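Local coordinates for protein CRISPR-associated endoribonuclease Cas6 1 (Methanocaldococcus jannaschii DSM 2661, PDB 5YI6) that probably acts as a CRISPR endoribonuclease, cutting the transcripts of CRISPR repeat clusters to yield CRISPR RNA for antiviral defence, at residues Q50-F55 / S85-F90; N164-K169 / Y215-F220; E3-E8 / F90-V95. All blocks are in the same frame, centred on the assembly; numbering follows the deposited sequence.

Interaction 1: Q50-F55 / S85-F90; sequences QKFKFF and SPNNEF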
loop_
_atom_site.group_PDB
_atom_site.type_symbol
_atom_site.label_atom_id
_atom_site.label_comp_id
_atom_site.label_asym_id
_atom_site.label_seq_id
_atom_site.Cartn_x
_atom_site.Cartn_y
_atom_site.Cartn_z
ATOM N N GLN A 50 -14.547 9.395 3.230
ATOM C CA GLN A 50 -14.115 9.222 4.608
ATOM C C GLN A 50 -14.129 7.769 5.049
ATOM O O GLN A 50 -13.437 7.409 6.013
ATOM C CB GLN A 50 -15.005 10.074 5.534
ATOM C CG GLN A 50 -14.882 11.566 5.262
ATOM C CD GLN A 50 -13.450 12.041 5.494
ATOM O OE1 GLN A 50 -13.005 12.110 6.635
ATOM N NE2 GLN A 50 -12.726 12.352 4.413
ATOM N N LYS A 51 -14.894 6.919 4.366
ATOM C CA LYS A 51 -14.917 5.494 4.663
ATOM C C LYS A 51 -14.419 4.677 3.480
ATOM O O LYS A 51 -14.652 3.470 3.414
ATOM C CB LYS A 51 -16.335 5.064 5.048
ATOM C CG LYS A 51 -16.820 5.829 6.273
ATOM C CD LYS A 51 -18.222 5.413 6.678
ATOM C CE LYS A 51 -18.682 6.124 7.955
ATOM N NZ LYS A 51 -17.887 5.745 9.156
ATOM N N PHE A 52 -13.751 5.323 2.538
ATOM C CA PHE A 52 -13.312 4.654 1.315
ATOM C C PHE A 52 -12.092 3.794 1.590
ATOM O O PHE A 52 -11.099 4.296 2.112
ATOM C CB PHE A 52 -12.993 5.715 0.263
ATOM C CG PHE A 52 -12.499 5.143 -1.027
ATOM C CD1 PHE A 52 -13.376 4.408 -1.852
ATOM C CD2 PHE A 52 -11.173 5.333 -1.433
ATOM C CE1 PHE A 52 -12.920 3.858 -3.055
ATOM C CE2 PHE A 52 -10.719 4.802 -2.630
ATOM C CZ PHE A 52 -11.592 4.081 -3.455
ATOM N N LYS A 53 -12.146 2.492 1.243
ATOM C CA LYS A 53 -11.031 1.618 1.588
ATOM C C LYS A 53 -10.363 0.942 0.391
ATOM O O LYS A 53 -9.454 0.128 0.589
ATOM C CB LYS A 53 -11.488 0.593 2.621
ATOM C CG LYS A 53 -11.833 1.274 3.960
ATOM C CD LYS A 53 -11.994 0.264 5.077
ATOM C CE LYS A 53 -12.062 0.943 6.435
ATOM N NZ LYS A 53 -11.888 -0.063 7.533
ATOM N N PHE A 54 -10.722 1.313 -0.842
ATOM C CA PHE A 54 -10.164 0.666 -2.036
ATOM C C PHE A 54 -9.010 1.480 -2.605
ATOM O O PHE A 54 -9.083 2.006 -3.707
ATOM C CB PHE A 54 -11.263 0.451 -3.077
ATOM C CG PHE A 54 -12.337 -0.469 -2.568
ATOM C CD1 PHE A 54 -12.092 -1.833 -2.456
ATOM C CD2 PHE A 54 -13.580 0.045 -2.173
ATOM C CE1 PHE A 54 -13.084 -2.707 -1.946
ATOM C CE2 PHE A 54 -14.575 -0.823 -1.689
ATOM C CZ PHE A 54 -14.332 -2.186 -1.579
ATOM N N PHE A 55 -7.947 1.588 -1.801
ATOM C CA PHE A 55 -6.710 2.226 -2.247
ATOM C C PHE A 55 -5.583 1.637 -1.420
ATOM O O PHE A 55 -5.818 0.982 -0.395
ATOM C CB PHE A 55 -6.740 3.759 -2.123
ATOM C CG PHE A 55 -6.696 4.294 -0.704
ATOM C CD1 PHE A 55 -5.479 4.726 -0.130
ATOM C CD2 PHE A 55 -7.848 4.355 0.064
ATOM C CE1 PHE A 55 -5.436 5.215 1.196
ATOM C CE2 PHE A 55 -7.827 4.848 1.386
ATOM C CZ PHE A 55 -6.607 5.281 1.955
ATOM N N SER A 85 -5.218 3.755 -6.580
ATOM C CA SER A 85 -6.584 3.299 -6.345
ATOM C C SER A 85 -7.218 2.938 -7.684
ATOM O O SER A 85 -6.917 3.582 -8.702
ATOM C CB SER A 85 -7.417 4.391 -5.652
ATOM O OG SER A 85 -8.774 3.965 -5.484
ATOM N N PRO A 86 -8.142 1.963 -7.715
ATOM C CA PRO A 86 -8.974 1.821 -8.921
ATOM C C PRO A 86 -9.931 2.996 -9.091
ATOM O O PRO A 86 -10.567 3.101 -10.140
ATOM C CB PRO A 86 -9.714 0.482 -8.696
ATOM C CG PRO A 86 -9.749 0.300 -7.162
ATOM C CD PRO A 86 -8.407 0.905 -6.710
ATOM N N ASN A 87 -10.034 3.898 -8.101
ATOM C CA ASN A 87 -10.885 5.090 -8.181
ATOM C C ASN A 87 -10.013 6.314 -8.457
ATOM O O ASN A 87 -9.353 6.842 -7.548
ATOM C CB ASN A 87 -11.674 5.276 -6.883
ATOM C CG ASN A 87 -12.687 6.410 -6.990
ATOM O OD1 ASN A 87 -12.399 7.456 -7.573
ATOM N ND2 ASN A 87 -13.873 6.195 -6.455
ATOM N N ASN A 88 -10.008 6.790 -9.709
ATOM C CA ASN A 88 -9.083 7.879 -10.024
ATOM C C ASN A 88 -9.525 9.198 -9.416
ATOM O O ASN A 88 -8.679 10.079 -9.175
ATOM C CB ASN A 88 -8.863 8.022 -11.531
ATOM C CG ASN A 88 -10.098 8.459 -12.252
ATOM O OD1 ASN A 88 -11.200 8.019 -11.932
ATOM N ND2 ASN A 88 -9.927 9.327 -13.241
ATOM N N GLU A 89 -10.827 9.376 -9.176
ATOM C CA GLU A 89 -11.268 10.609 -8.529
ATOM C C GLU A 89 -10.744 10.719 -7.099
ATOM O O GLU A 89 -10.392 11.812 -6.651
ATOM C CB GLU A 89 -12.809 10.698 -8.547
ATOM C CG GLU A 89 -13.346 11.947 -7.842
ATOM C CD GLU A 89 -14.874 12.075 -7.937
ATOM O OE1 GLU A 89 -15.514 11.218 -8.598
ATOM O OE2 GLU A 89 -15.429 13.016 -7.324
ATOM N N PHE A 90 -10.706 9.610 -6.356
ATOM C CA PHE A 90 -10.094 9.640 -5.029
ATOM C C PHE A 90 -8.656 10.120 -5.118
ATOM O O PHE A 90 -8.219 10.982 -4.343
ATOM C CB PHE A 90 -10.132 8.243 -4.370
ATOM C CG PHE A 90 -9.284 8.154 -3.120
ATOM C CD1 PHE A 90 -9.685 8.776 -1.948
ATOM C CD2 PHE A 90 -8.062 7.484 -3.133
ATOM C CE1 PHE A 90 -8.893 8.719 -0.795
ATOM C CE2 PHE A 90 -7.270 7.420 -1.983
ATOM C CZ PHE A 90 -7.695 8.040 -0.811
#
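Phe-55 and Ser-85 bring the two backbones closest, their CA atoms 4.2 Å apart. Residues 50-55 form an irregular loop with an inverse gamma turn centred on Phe-54; residues 85-90 leave a strand and enter a helix. The turn presents the carbonyl of Phe-54 to Ser-85, whose OG donates to Phe-54 O over 2.7 Å, tilted only 17° from the carbonyl plane. The same hydroxyl accepts from Asn-87 N at 2.9 Å, an ST turn, so this small side chain ties the loop to the bend before the helix. Asn-87 is the N-cap: its OD1 takes the N-H of Phe-90, which lies well above the amide plane.

Three aromatic rings, two of them buried, cluster behind this bond. In Phe-52, CG is anti to the backbone N (chi1 179°); CD2 lies over a face of the Phe-90 ring, offset toward the rim, while Ser-85 OG sits at the ring edge, 3.5 Å from Phe-52 CZ. Phe-90 in turn sets CZ over the centre of the Phe-55 ring, and its CE2 comes within 3.4 Å of Phe-55 CG; those planes are 38° apart. Flat, apolar phenylalanines suit this largely buried seam, with the serine hydroxyl bonded to backbone atoms at its margin. The aromatic cluster joins an N-capped helix start to the loop carrying Lys-53, probably the transition-state stabiliser, as in related Cas6 enzymes.

Interaction 2: N164-K169 / Y215-F220; sequences NNLKKK and YDLIKF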
loop_
_atom_site.group_PDB
_atom_site.type_symbol
_atom_site.label_atom_id
_atom_site.label_comp_id
_atom_site.label_asym_id
_atom_site.label_seq_id
_atom_site.Cartn_x
_atom_site.Cartn_y
_atom_site.Cartn_z
ATOM N N ASN A 164 -9.069 -15.206 -3.392
ATOM C CA ASN A 164 -10.456 -14.936 -3.046
ATOM C C ASN A 164 -10.611 -13.563 -2.429
ATOM O O ASN A 164 -11.629 -12.898 -2.650
ATOM C CB ASN A 164 -10.990 -16.012 -2.116
ATOM C CG ASN A 164 -11.201 -17.320 -2.845
ATOM O OD1 ASN A 164 -11.517 -17.307 -4.040
ATOM N ND2 ASN A 164 -11.055 -18.445 -2.145
ATOM N N ASN A 165 -9.615 -13.110 -1.678
ATOM C CA ASN A 165 -9.662 -11.738 -1.214
ATOM C C ASN A 165 -9.757 -10.781 -2.402
ATOM O O ASN A 165 -10.584 -9.857 -2.400
ATOM C CB ASN A 165 -8.417 -11.419 -0.378
ATOM C CG ASN A 165 -8.269 -9.926 -0.148
ATOM O OD1 ASN A 165 -7.711 -9.205 -0.987
ATOM N ND2 ASN A 165 -8.804 -9.457 0.959
ATOM N N LEU A 166 -8.916 -10.996 -3.437
ATOM C CA LEU A 166 -8.933 -10.058 -4.561
ATOM C C LEU A 166 -10.270 -10.096 -5.290
ATOM O O LEU A 166 -10.810 -9.054 -5.663
ATOM C CB LEU A 166 -7.800 -10.353 -5.555
ATOM C CG LEU A 166 -7.518 -9.186 -6.533
ATOM C CD1 LEU A 166 -7.047 -7.971 -5.741
ATOM C CD2 LEU A 166 -6.511 -9.565 -7.616
ATOM N N LYS A 167 -10.820 -11.299 -5.500
ATOM C CA LYS A 167 -12.094 -11.410 -6.209
ATOM C C LYS A 167 -13.230 -10.768 -5.405
ATOM O O LYS A 167 -14.081 -10.055 -5.970
ATOM C CB LYS A 167 -12.386 -12.885 -6.493
ATOM C CG LYS A 167 -11.359 -13.523 -7.465
ATOM C CD LYS A 167 -11.581 -15.038 -7.593
ATOM C CE LYS A 167 -10.677 -15.668 -8.658
ATOM N NZ LYS A 167 -10.747 -17.171 -8.685
ATOM N N LYS A 168 -13.241 -10.976 -4.085
ATOM C CA LYS A 168 -14.285 -10.345 -3.273
ATOM C C LYS A 168 -14.162 -8.825 -3.277
ATOM O O LYS A 168 -15.174 -8.117 -3.329
ATOM C CB LYS A 168 -14.217 -10.879 -1.849
ATOM C CG LYS A 168 -14.653 -12.339 -1.728
ATOM C CD LYS A 168 -14.496 -12.832 -0.293
ATOM C CE LYS A 168 -14.604 -14.350 -0.199
ATOM N NZ LYS A 168 -13.895 -14.871 1.013
ATOM N N LYS A 169 -12.934 -8.305 -3.188
ATOM C CA LYS A 169 -12.716 -6.859 -3.251
ATOM C C LYS A 169 -13.136 -6.301 -4.589
ATOM O O LYS A 169 -13.706 -5.208 -4.656
ATOM C CB LYS A 169 -11.222 -6.493 -3.005
ATOM C CG LYS A 169 -10.772 -6.590 -1.589
ATOM C CD LYS A 169 -9.375 -5.864 -1.410
ATOM C CE LYS A 169 -8.388 -6.262 -2.522
ATOM N NZ LYS A 169 -6.970 -6.316 -1.958
ATOM N N TYR A 215 -5.979 -10.112 -17.302
ATOM C CA TYR A 215 -5.326 -8.828 -17.102
ATOM C C TYR A 215 -6.164 -7.887 -16.240
ATOM O O TYR A 215 -5.630 -7.243 -15.333
ATOM C CB TYR A 215 -5.037 -8.195 -18.460
ATOM C CG TYR A 215 -4.491 -6.791 -18.379
ATOM C CD1 TYR A 215 -3.136 -6.556 -18.126
ATOM C CD2 TYR A 215 -5.314 -5.698 -18.584
ATOM C CE1 TYR A 215 -2.640 -5.251 -18.090
ATOM C CE2 TYR A 215 -4.825 -4.399 -18.513
ATOM C CZ TYR A 215 -3.490 -4.191 -18.269
ATOM O OH TYR A 215 -3.011 -2.893 -18.220
ATOM N N ASP A 216 -7.480 -7.797 -16.483
ATOM C CA ASP A 216 -8.280 -6.814 -15.743
ATOM C C ASP A 216 -8.320 -7.117 -14.241
ATOM O O ASP A 216 -8.346 -6.188 -13.416
ATOM C CB ASP A 216 -9.699 -6.751 -16.326
ATOM C CG ASP A 216 -9.751 -6.007 -17.635
ATOM O OD1 ASP A 216 -8.749 -5.361 -18.000
ATOM O OD2 ASP A 216 -10.779 -6.111 -18.328
ATOM N N LEU A 217 -8.290 -8.395 -13.862
ATOM C CA LEU A 217 -8.271 -8.727 -12.441
ATOM C C LEU A 217 -6.898 -8.439 -11.829
ATOM O O LEU A 217 -6.801 -7.942 -10.700
ATOM C CB LEU A 217 -8.662 -10.186 -12.237
ATOM C CG LEU A 217 -8.711 -10.707 -10.794
ATOM C CD1 LEU A 217 -9.599 -9.829 -9.907
ATOM C CD2 LEU A 217 -9.209 -12.156 -10.770
ATOM N N ILE A 218 -5.825 -8.816 -12.526
ATOM C CA ILE A 218 -4.485 -8.494 -12.016
ATOM C C ILE A 218 -4.316 -6.986 -11.872
ATOM O O ILE A 218 -3.750 -6.502 -10.882
ATOM C CB ILE A 218 -3.411 -9.111 -12.941
ATOM C CG1 ILE A 218 -3.533 -10.647 -12.912
ATOM C CG2 ILE A 218 -2.003 -8.658 -12.505
ATOM C CD1 ILE A 218 -2.686 -11.345 -14.011
ATOM N N LYS A 219 -4.820 -6.223 -12.850
ATOM C CA LYS A 219 -4.747 -4.767 -12.843
ATOM C C LYS A 219 -5.490 -4.189 -11.646
ATOM O O LYS A 219 -5.053 -3.194 -11.051
ATOM C CB LYS A 219 -5.342 -4.233 -14.148
ATOM C CG LYS A 219 -5.567 -2.754 -14.193
ATOM C CD LYS A 219 -6.118 -2.302 -15.545
ATOM C CE LYS A 219 -6.301 -0.790 -15.569
ATOM N NZ LYS A 219 -7.285 -0.294 -14.564
ATOM N N PHE A 220 -6.626 -4.800 -11.281
ATOM C CA PHE A 220 -7.296 -4.373 -10.057
ATOM C C PHE A 220 -6.427 -4.616 -8.824
ATOM O O PHE A 220 -6.335 -3.751 -7.954
ATOM C CB PHE A 220 -8.644 -5.094 -9.912
ATOM C CG PHE A 220 -9.374 -4.759 -8.658
ATOM C CD1 PHE A 220 -10.041 -3.545 -8.532
ATOM C CD2 PHE A 220 -9.419 -5.697 -7.592
ATOM C CE1 PHE A 220 -10.746 -3.224 -7.336
ATOM C CE2 PHE A 220 -10.113 -5.391 -6.384
ATOM C CZ PHE A 220 -10.793 -4.161 -6.276
#
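Leu-166 meets both Leu-217 and Phe-220, using one methyl branch for each. Its CG is anti to the backbone N (chi1 -164°), and the methyls beyond it come nearer the other helix; the side chain slides past both partners in the opposite direction. Its CD2 lies 3.9 Å from Leu-217 CD1 and also touches the backbone oxygen of Leu-217, while CD1 rests 3.8 Å from Phe-220 CD2. A branched leucine suits this place because its two methyls can address two neighbours at once. Phe-182, on strand 182-195, touches both leucines.

Phe-220 points the far end of its ring at the backbone of the other helix. Lys-169 CB sits in the ring plane at the edge, 3.7 Å from Phe-220 CE2, and Lys-169 O lies 3.5 Å from Phe-220 CZ. The helices cross nearly perpendicularly, at 93°, with axes 10.3 Å apart, so large side chains must bridge the gap. In the ferredoxin-like C-terminal domain expected of a Cas6 protein, these would be the two helices of the fold, and through Phe-182 they meet an outer strand of the four-stranded sheet.

The lysines contribute their aliphatic parts here and send their amines away. Lys-167 CG only brushes Leu-217 CD2, crossing it at about a right angle, and its NZ hydrogen-bonds to Asn-181 OD1. In Lys-169 a bend at chi3 (-46°) turns CE aside, and NZ donates to Asn-165 OD1 at 3.1 Å, in the amide plane. That amine also hydrogen-bonds to Asn-230 OD1, Gly-225 O and Gly-227 O, thereby gripping the glycine-rich loop that follows helix 215-224.

Interaction 3: E3-E8 / F90-V95; sequences ESMRIE and FIENFV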
loop_
_atom_site.group_PDB
_atom_site.type_symbol
_atom_site.label_atom_id
_atom_site.label_comp_id
_atom_site.label_asym_id
_atom_site.label_seq_id
_atom_site.Cartn_x
_atom_site.Cartn_y
_atom_site.Cartn_z
ATOM N N GLU A 3 -11.313 5.466 -14.255
ATOM C CA GLU A 3 -10.306 4.432 -14.444
ATOM C C GLU A 3 -9.396 4.484 -13.222
ATOM O O GLU A 3 -9.604 5.300 -12.319
ATOM C CB GLU A 3 -9.548 4.631 -15.762
ATOM C CG GLU A 3 -8.944 6.012 -15.937
ATOM C CD GLU A 3 -8.263 6.189 -17.285
ATOM O OE1 GLU A 3 -7.844 5.175 -17.887
ATOM O OE2 GLU A 3 -8.163 7.343 -17.754
ATOM N N SER A 4 -8.376 3.629 -13.188
ATOM C CA SER A 4 -7.509 3.642 -12.016
ATOM C C SER A 4 -6.442 4.738 -12.123
ATOM O O SER A 4 -6.241 5.365 -13.171
ATOM C CB SER A 4 -6.857 2.265 -11.816
ATOM O OG SER A 4 -5.943 1.949 -12.855
ATOM N N MET A 5 -5.714 4.946 -11.016
ATOM C CA MET A 5 -4.635 5.914 -11.074
ATOM C C MET A 5 -3.615 5.572 -10.000
ATOM O O MET A 5 -3.984 5.189 -8.877
ATOM C CB MET A 5 -5.136 7.349 -10.883
ATOM C CG MET A 5 -4.051 8.394 -11.105
ATOM S SD MET A 5 -4.842 10.011 -11.062
ATOM C CE MET A 5 -3.435 11.027 -11.560
ATOM N N ARG A 6 -2.342 5.681 -10.379
ATOM C CA ARG A 6 -1.213 5.556 -9.465
ATOM C C ARG A 6 -0.371 6.825 -9.549
ATOM O O ARG A 6 -0.096 7.320 -10.649
ATOM C CB ARG A 6 -0.341 4.336 -9.802
ATOM C CG ARG A 6 0.948 4.274 -8.935
ATOM C CD ARG A 6 1.775 3.003 -9.211
ATOM N NE ARG A 6 1.000 1.804 -8.832
ATOM C CZ ARG A 6 1.543 0.691 -8.340
ATOM N NH1 ARG A 6 2.867 0.601 -8.183
ATOM N NH2 ARG A 6 0.766 -0.342 -7.989
ATOM N N ILE A 7 0.046 7.351 -8.390
ATOM C CA ILE A 7 0.931 8.506 -8.367
ATOM C C ILE A 7 2.124 8.212 -7.466
ATOM O O ILE A 7 2.077 7.396 -6.537
ATOM C CB ILE A 7 0.243 9.822 -7.928
ATOM C CG1 ILE A 7 -0.311 9.717 -6.526
ATOM C CG2 ILE A 7 -0.925 10.228 -8.914
ATOM C CD1 ILE A 7 0.595 10.227 -5.441
ATOM N N GLU A 8 3.210 8.851 -7.803
ATOM C CA GLU A 8 4.415 8.913 -6.989
ATOM C C GLU A 8 4.511 10.308 -6.373
ATOM O O GLU A 8 4.767 11.288 -7.082
ATOM C CB GLU A 8 5.609 8.616 -7.886
ATOM C CG GLU A 8 6.961 8.849 -7.154
ATOM C CD GLU A 8 8.110 8.828 -8.128
ATOM O OE1 GLU A 8 8.567 9.913 -8.562
ATOM O OE2 GLU A 8 8.545 7.716 -8.464
ATOM N N PHE A 90 -10.706 9.610 -6.356
ATOM C CA PHE A 90 -10.094 9.640 -5.029
ATOM C C PHE A 90 -8.656 10.120 -5.118
ATOM O O PHE A 90 -8.219 10.982 -4.343
ATOM C CB PHE A 90 -10.132 8.243 -4.370
ATOM C CG PHE A 90 -9.284 8.154 -3.120
ATOM C CD1 PHE A 90 -9.685 8.776 -1.948
ATOM C CD2 PHE A 90 -8.062 7.484 -3.133
ATOM C CE1 PHE A 90 -8.893 8.719 -0.795
ATOM C CE2 PHE A 90 -7.270 7.420 -1.983
ATOM C CZ PHE A 90 -7.695 8.040 -0.811
ATOM N N ILE A 91 -7.893 9.535 -6.034
ATOM C CA ILE A 91 -6.473 9.853 -6.118
ATOM C C ILE A 91 -6.284 11.313 -6.524
ATOM O O ILE A 91 -5.465 12.027 -5.940
ATOM C CB ILE A 91 -5.747 8.900 -7.088
ATOM C CG1 ILE A 91 -5.719 7.457 -6.536
ATOM C CG2 ILE A 91 -4.290 9.375 -7.327
ATOM C CD1 ILE A 91 -4.851 7.286 -5.284
ATOM N N GLU A 92 -7.039 11.776 -7.524
ATOM C CA GLU A 92 -6.882 13.172 -7.968
ATOM C C GLU A 92 -7.227 14.145 -6.838
ATOM O O GLU A 92 -6.518 15.135 -6.623
ATOM C CB GLU A 92 -7.757 13.446 -9.190
ATOM C CG GLU A 92 -7.364 12.667 -10.456
ATOM C CD GLU A 92 -6.234 13.311 -11.241
ATOM O OE1 GLU A 92 -5.525 14.204 -10.702
ATOM O OE2 GLU A 92 -6.031 12.882 -12.403
ATOM N N ASN A 93 -8.347 13.896 -6.132
ATOM C CA ASN A 93 -8.735 14.781 -5.038
ATOM C C ASN A 93 -7.712 14.772 -3.913
ATOM O O ASN A 93 -7.379 15.832 -3.357
ATOM C CB ASN A 93 -10.102 14.360 -4.494
ATOM C CG ASN A 93 -11.250 14.818 -5.379
ATOM O OD1 ASN A 93 -11.047 15.291 -6.484
ATOM N ND2 ASN A 93 -12.465 14.593 -4.918
ATOM N N PHE A 94 -7.236 13.577 -3.534
ATOM C CA PHE A 94 -6.257 13.475 -2.452
ATOM C C PHE A 94 -4.952 14.174 -2.842
ATOM O O PHE A 94 -4.378 14.925 -2.040
ATOM C CB PHE A 94 -6.047 11.988 -2.105
ATOM C CG PHE A 94 -5.247 11.740 -0.857
ATOM C CD1 PHE A 94 -5.110 12.724 0.125
ATOM C CD2 PHE A 94 -4.665 10.485 -0.645
ATOM C CE1 PHE A 94 -4.394 12.453 1.302
ATOM C CE2 PHE A 94 -3.921 10.228 0.510
ATOM C CZ PHE A 94 -3.796 11.226 1.480
ATOM N N VAL A 95 -4.486 13.964 -4.078
ATOM C CA VAL A 95 -3.260 14.626 -4.532
ATOM C C VAL A 95 -3.426 16.147 -4.505
ATOM O O VAL A 95 -2.529 16.867 -4.062
ATOM C CB VAL A 95 -2.885 14.142 -5.954
ATOM C CG1 VAL A 95 -1.881 15.109 -6.663
ATOM C CG2 VAL A 95 -2.299 12.742 -5.922
#
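Met-5, Ile-7, Ile-91 and Val-95 make the apolar part of this contact, where strand 5-8 runs under helix 90-95. The axes of the short segments come within 8.8 Å, and their N-to-C directions differ by 28°, the helix running roughly along the strand. Alternate strand residues, Met-5 and Ile-7, point their CB atoms at the helix; the matching helix residues, Ile-91 and Val-95, are one turn apart. Ile-91 CG2 is shared: it lies 3.8 Å from Met-5 SD and equally far from Ile-7 CG2. Ile-7 holds CG1 between its backbone N and carbonyl carbon (chi1 61°), a crowded position from which CG1 comes 3.7 Å from Val-95 CG2. These beta-branched side chains, rigid and compact, suit a strand face and the helix flank sliding past it.

A second kind of contact joins apolar to polar groups. Met-5 is extended throughout and lies across Glu-92 at about a right angle. Glu-92 is bent at chi2 (-83°), which swings CD back toward the strand. Its OE2 approaches Met-5 CE at 3.3 Å and Met-5 SD at 3.4 Å, so both methyl and sulfur lie against the carboxylate. In addition, Ile-91 CG1 lies 3.7 Å from Met-5 O.

Backbone bonding belongs to the sheet and the helix separately. Met-5 and Ile-7 pair with Ser-85 and Ile-83 of strand 78-85, whereas Arg-6, whose CB points away from the helix, makes a salt bridge with Glu-223. Helix 88-101 thus covers the antiparallel sheet of the N-terminal ferredoxin-like domain, as the second helix of that fold does.

Chemically, adhesion between these two segments comes from shape and burial of hydrocarbon, with no directional bond between them; at the exposed edge, the polarisable thioether tolerates a nearby carboxylate, which probably keeps its charge.

Overall arrangement
From the N terminus, strand 5-12 enters first, and interaction 3 closes a long loop from it to helix 88-101. Interaction 1 lies within that loop, joining loop 50-55 to the start of the same helix; the two share Phe-90 and helix 88-101. Interaction 2 follows in series, closing its own loop between helices 158-174 and 215-224 in the C-terminal half. The halves nevertheless meet: Pro-86 packs on Phe-220, Phe-54 on the backbone of Lys-169, and Ser-4 probably hydrogen-bonds to Lys-219. Together they link the N-terminal sheet and helix, the loop bearing Lys-53, and the C-terminal helix pair.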